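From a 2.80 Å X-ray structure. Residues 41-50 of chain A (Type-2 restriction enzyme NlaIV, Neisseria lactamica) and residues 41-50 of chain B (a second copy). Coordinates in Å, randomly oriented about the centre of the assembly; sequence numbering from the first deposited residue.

Chain A, residues 41-50: KQKDVVGNII
Chain B, residues 41-50: KQKDVVGNII

A two-fold axis imposes a simple rule on the contact it passes through: a residue close to the axis meets its own copy, and every other interaction occurs twice. The two copies of residues 41-50 in the restriction enzyme NlaIV illustrate this on a small scale. The axis is exact, and the register is set by Val A45 and Val B45, whose CA atoms lie 8.5 Å apart. Together the two stretches bury 340 Å² against each other.

Each stretch begins as loop or turn and ends as a helix. Lys A41 has phi/psi of -113/20, Gln A42 opens out to -73/118, and Lys A43 is at -81/-36. From Asp A44 to Gly A47 the values run -64/-27, -68/-26, -61/-50 and -57/-40, and the helix continues through Asn A48 (-72/-25), Ile A49 (-96/-18) and Ile A50 (-62/-42) into the later chain. Of the backbone bonds, that from Val A46 N to Lys A43 O is weak at 3.4 Å, as is that from Ile A49 N to Val A45 O at 3.3 Å, whereas Val A46 O accepts from both Ile A49 N and Ile A50 N, each at 3.1 Å. Chain B repeats this backbone.

Gln A42 and Gln B42 cover the most surface, nearly 80 Å² apiece. Their CA-to-CB bonds point toward the opposite stretch, and chi1 of -64° (m) with chi2 of -175° (t) extends the side chain across the gap; chi3 is 10°. The amide then lies along the partner's helix. Gln A42 OE1 rests 3.6 Å from Val B45 CG2, while Gln A42 NE2 comes to 3.2 Å from Asn B48 CB and 4.2 Å from Ile B49 CD1. Each of these partner atoms is a carbon, so the polar group packs against aliphatic surface, and no hydrogen bond joins the two stretches. The symmetry returns the same three contacts from Gln B42 to chain A.

Between the two glutamines sits the valine pair. Val A45 and Val B45, both in rotamer t (chi1 171°), point toward each other, and Val A45 CG2 meets Val B45 CG2 at 3.6 Å. This apolar contact is a residue meeting its own copy across the axis, and the same CG2 atoms also receive the glutamine oxygens, so one methyl serves two neighbours.

The remaining contributions follow the helical spacing. Asn A48, three residues beyond Val A45 and so a little less than one helical turn on, points toward the other stretch with chi1 of -63° (m) and chi2 of -34°. Ile A49 starts sideways, but chi1 of -140°, between wells, and chi2 of 74° (p) bring its end nearer. Val A46 points away in rotamer t, and Lys A43 is out of reach, its NZ hydrogen-bonded elsewhere in the structure. The example shows a symmetric contact in which two glutamine amides lie on carbon atoms of the partner, around one apolar valine pair.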

# COMPACT_ATOMS: atom_id res chain seq x y z
N LYS A 41 -9.88 5.51 -3.73
CA LYS A 41 -10.33 5.52 -2.34
C LYS A 41 -9.45 4.68 -1.39
O LYS A 41 -9.90 4.32 -0.30
CB LYS A 41 -11.78 5.02 -2.26
CG LYS A 41 -12.75 5.74 -3.18
CD LYS A 41 -14.17 5.24 -2.98
CE LYS A 41 -15.08 5.63 -4.13
NZ LYS A 41 -16.44 5.03 -4.00
N GLN A 42 -8.21 4.39 -1.78
CA GLN A 42 -7.28 3.69 -0.88
C GLN A 42 -6.82 4.67 0.20
O GLN A 42 -6.20 5.69 -0.09
CB GLN A 42 -6.09 3.12 -1.65
CG GLN A 42 -6.49 2.04 -2.64
CD GLN A 42 -5.30 1.37 -3.32
OE1 GLN A 42 -4.15 1.57 -2.94
NE2 GLN A 42 -5.59 0.57 -4.33
N LYS A 43 -7.13 4.34 1.45
CA LYS A 43 -7.04 5.29 2.57
C LYS A 43 -5.62 5.44 3.12
O LYS A 43 -5.22 6.53 3.54
CB LYS A 43 -8.01 4.86 3.70
CG LYS A 43 -8.50 6.00 4.58
CD LYS A 43 -9.79 5.62 5.29
CE LYS A 43 -10.43 6.82 5.97
NZ LYS A 43 -11.78 6.50 6.52
N ASP A 44 -4.87 4.34 3.13
CA ASP A 44 -3.45 4.33 3.56
C ASP A 44 -2.50 5.16 2.67
O ASP A 44 -1.47 5.64 3.16
CB ASP A 44 -2.93 2.89 3.70
CG ASP A 44 -3.02 2.09 2.39
OD1 ASP A 44 -3.85 2.43 1.52
OD2 ASP A 44 -2.26 1.11 2.25
N VAL A 45 -2.84 5.33 1.39
CA VAL A 45 -2.03 6.12 0.44
C VAL A 45 -2.01 7.63 0.76
O VAL A 45 -1.04 8.31 0.42
CB VAL A 45 -2.49 5.87 -1.03
CG1 VAL A 45 -1.83 6.82 -2.03
CG2 VAL A 45 -2.20 4.43 -1.43
N VAL A 46 -3.05 8.14 1.42
CA VAL A 46 -3.17 9.58 1.69
C VAL A 46 -2.00 10.09 2.55
O VAL A 46 -1.36 11.07 2.18
CB VAL A 46 -4.52 9.96 2.36
CG1 VAL A 46 -4.56 11.44 2.72
CG2 VAL A 46 -5.69 9.60 1.45
N GLY A 47 -1.72 9.40 3.66
CA GLY A 47 -0.63 9.78 4.57
C GLY A 47 0.75 9.87 3.94
O GLY A 47 1.52 10.78 4.26
N ASN A 48 1.06 8.94 3.04
CA ASN A 48 2.35 8.92 2.33
C ASN A 48 2.48 10.03 1.28
O ASN A 48 3.60 10.43 0.94
CB ASN A 48 2.58 7.57 1.64
CG ASN A 48 2.66 6.41 2.63
OD1 ASN A 48 3.15 6.55 3.75
ND2 ASN A 48 2.19 5.25 2.20
N ILE A 49 1.34 10.50 0.76
CA ILE A 49 1.30 11.45 -0.34
C ILE A 49 1.17 12.92 0.08
O ILE A 49 1.47 13.80 -0.72
CB ILE A 49 0.21 11.03 -1.38
CG1 ILE A 49 0.70 11.26 -2.81
CG2 ILE A 49 -1.13 11.74 -1.14
CD1 ILE A 49 1.72 10.24 -3.27
N ILE A 50 0.74 13.19 1.32
CA ILE A 50 0.66 14.57 1.81
C ILE A 50 2.07 15.18 1.83
O ILE A 50 2.25 16.34 1.45
CB ILE A 50 0.06 14.71 3.24
CG1 ILE A 50 -1.35 14.10 3.35
CG2 ILE A 50 0.01 16.17 3.68
CD1 ILE A 50 -2.43 14.77 2.52
N LYS B 41 3.68 8.41 -7.59
CA LYS B 41 4.58 7.41 -8.17
C LYS B 41 4.65 6.10 -7.38
O LYS B 41 5.60 5.34 -7.55
CB LYS B 41 5.98 8.00 -8.33
CG LYS B 41 6.05 9.32 -9.07
CD LYS B 41 7.48 9.79 -9.24
CE LYS B 41 7.56 11.26 -9.60
NZ LYS B 41 8.96 11.75 -9.65
N GLN B 42 3.66 5.82 -6.52
CA GLN B 42 3.61 4.54 -5.81
C GLN B 42 3.21 3.44 -6.80
O GLN B 42 2.12 3.48 -7.36
CB GLN B 42 2.65 4.59 -4.63
CG GLN B 42 3.10 5.57 -3.54
CD GLN B 42 2.22 5.54 -2.31
OE1 GLN B 42 1.37 4.67 -2.14
NE2 GLN B 42 2.44 6.51 -1.42
N LYS B 43 4.10 2.47 -6.99
CA LYS B 43 4.01 1.52 -8.11
C LYS B 43 3.03 0.37 -7.85
O LYS B 43 2.36 -0.10 -8.77
CB LYS B 43 5.41 0.97 -8.44
CG LYS B 43 5.60 0.52 -9.88
CD LYS B 43 7.07 0.49 -10.26
CE LYS B 43 7.26 0.29 -11.76
NZ LYS B 43 8.69 0.43 -12.16
N ASP B 44 2.97 -0.08 -6.59
CA ASP B 44 2.03 -1.13 -6.16
C ASP B 44 0.53 -0.75 -6.26
O ASP B 44 -0.32 -1.63 -6.41
CB ASP B 44 2.36 -1.61 -4.74
CG ASP B 44 2.31 -0.49 -3.70
OD1 ASP B 44 2.46 0.70 -4.06
OD2 ASP B 44 2.13 -0.80 -2.50
N VAL B 45 0.22 0.55 -6.18
CA VAL B 45 -1.16 1.05 -6.27
C VAL B 45 -1.78 0.88 -7.67
O VAL B 45 -3.00 0.76 -7.79
CB VAL B 45 -1.25 2.54 -5.80
CG1 VAL B 45 -2.62 3.17 -6.09
CG2 VAL B 45 -0.95 2.64 -4.31
N VAL B 46 -0.95 0.83 -8.72
CA VAL B 46 -1.44 0.76 -10.10
C VAL B 46 -2.27 -0.51 -10.34
O VAL B 46 -3.38 -0.42 -10.84
CB VAL B 46 -0.30 0.85 -11.15
CG1 VAL B 46 -0.83 0.68 -12.57
CG2 VAL B 46 0.44 2.18 -11.03
N GLY B 47 -1.73 -1.66 -9.95
CA GLY B 47 -2.41 -2.95 -10.12
C GLY B 47 -3.79 -3.06 -9.48
O GLY B 47 -4.70 -3.64 -10.07
N ASN B 48 -3.93 -2.49 -8.28
CA ASN B 48 -5.22 -2.49 -7.56
C ASN B 48 -6.26 -1.55 -8.17
O ASN B 48 -7.46 -1.76 -8.00
CB ASN B 48 -5.02 -2.10 -6.09
CG ASN B 48 -4.14 -3.09 -5.33
OD1 ASN B 48 -4.16 -4.29 -5.59
ND2 ASN B 48 -3.38 -2.57 -4.37
N ILE B 49 -5.79 -0.52 -8.88
CA ILE B 49 -6.64 0.54 -9.40
C ILE B 49 -7.07 0.34 -10.86
O ILE B 49 -8.04 0.97 -11.29
CB ILE B 49 -5.98 1.94 -9.17
CG1 ILE B 49 -7.04 2.97 -8.77
CG2 ILE B 49 -5.18 2.43 -10.37
CD1 ILE B 49 -7.53 2.81 -7.34
N ILE B 50 -6.39 -0.51 -11.63
CA ILE B 50 -6.80 -0.80 -13.01
C ILE B 50 -8.19 -1.44 -13.01
O ILE B 50 -9.03 -1.11 -13.83
CB ILE B 50 -5.83 -1.75 -13.78
CG1 ILE B 50 -4.38 -1.22 -13.83
CG2 ILE B 50 -6.32 -2.00 -15.20
CD1 ILE B 50 -4.18 0.08 -14.59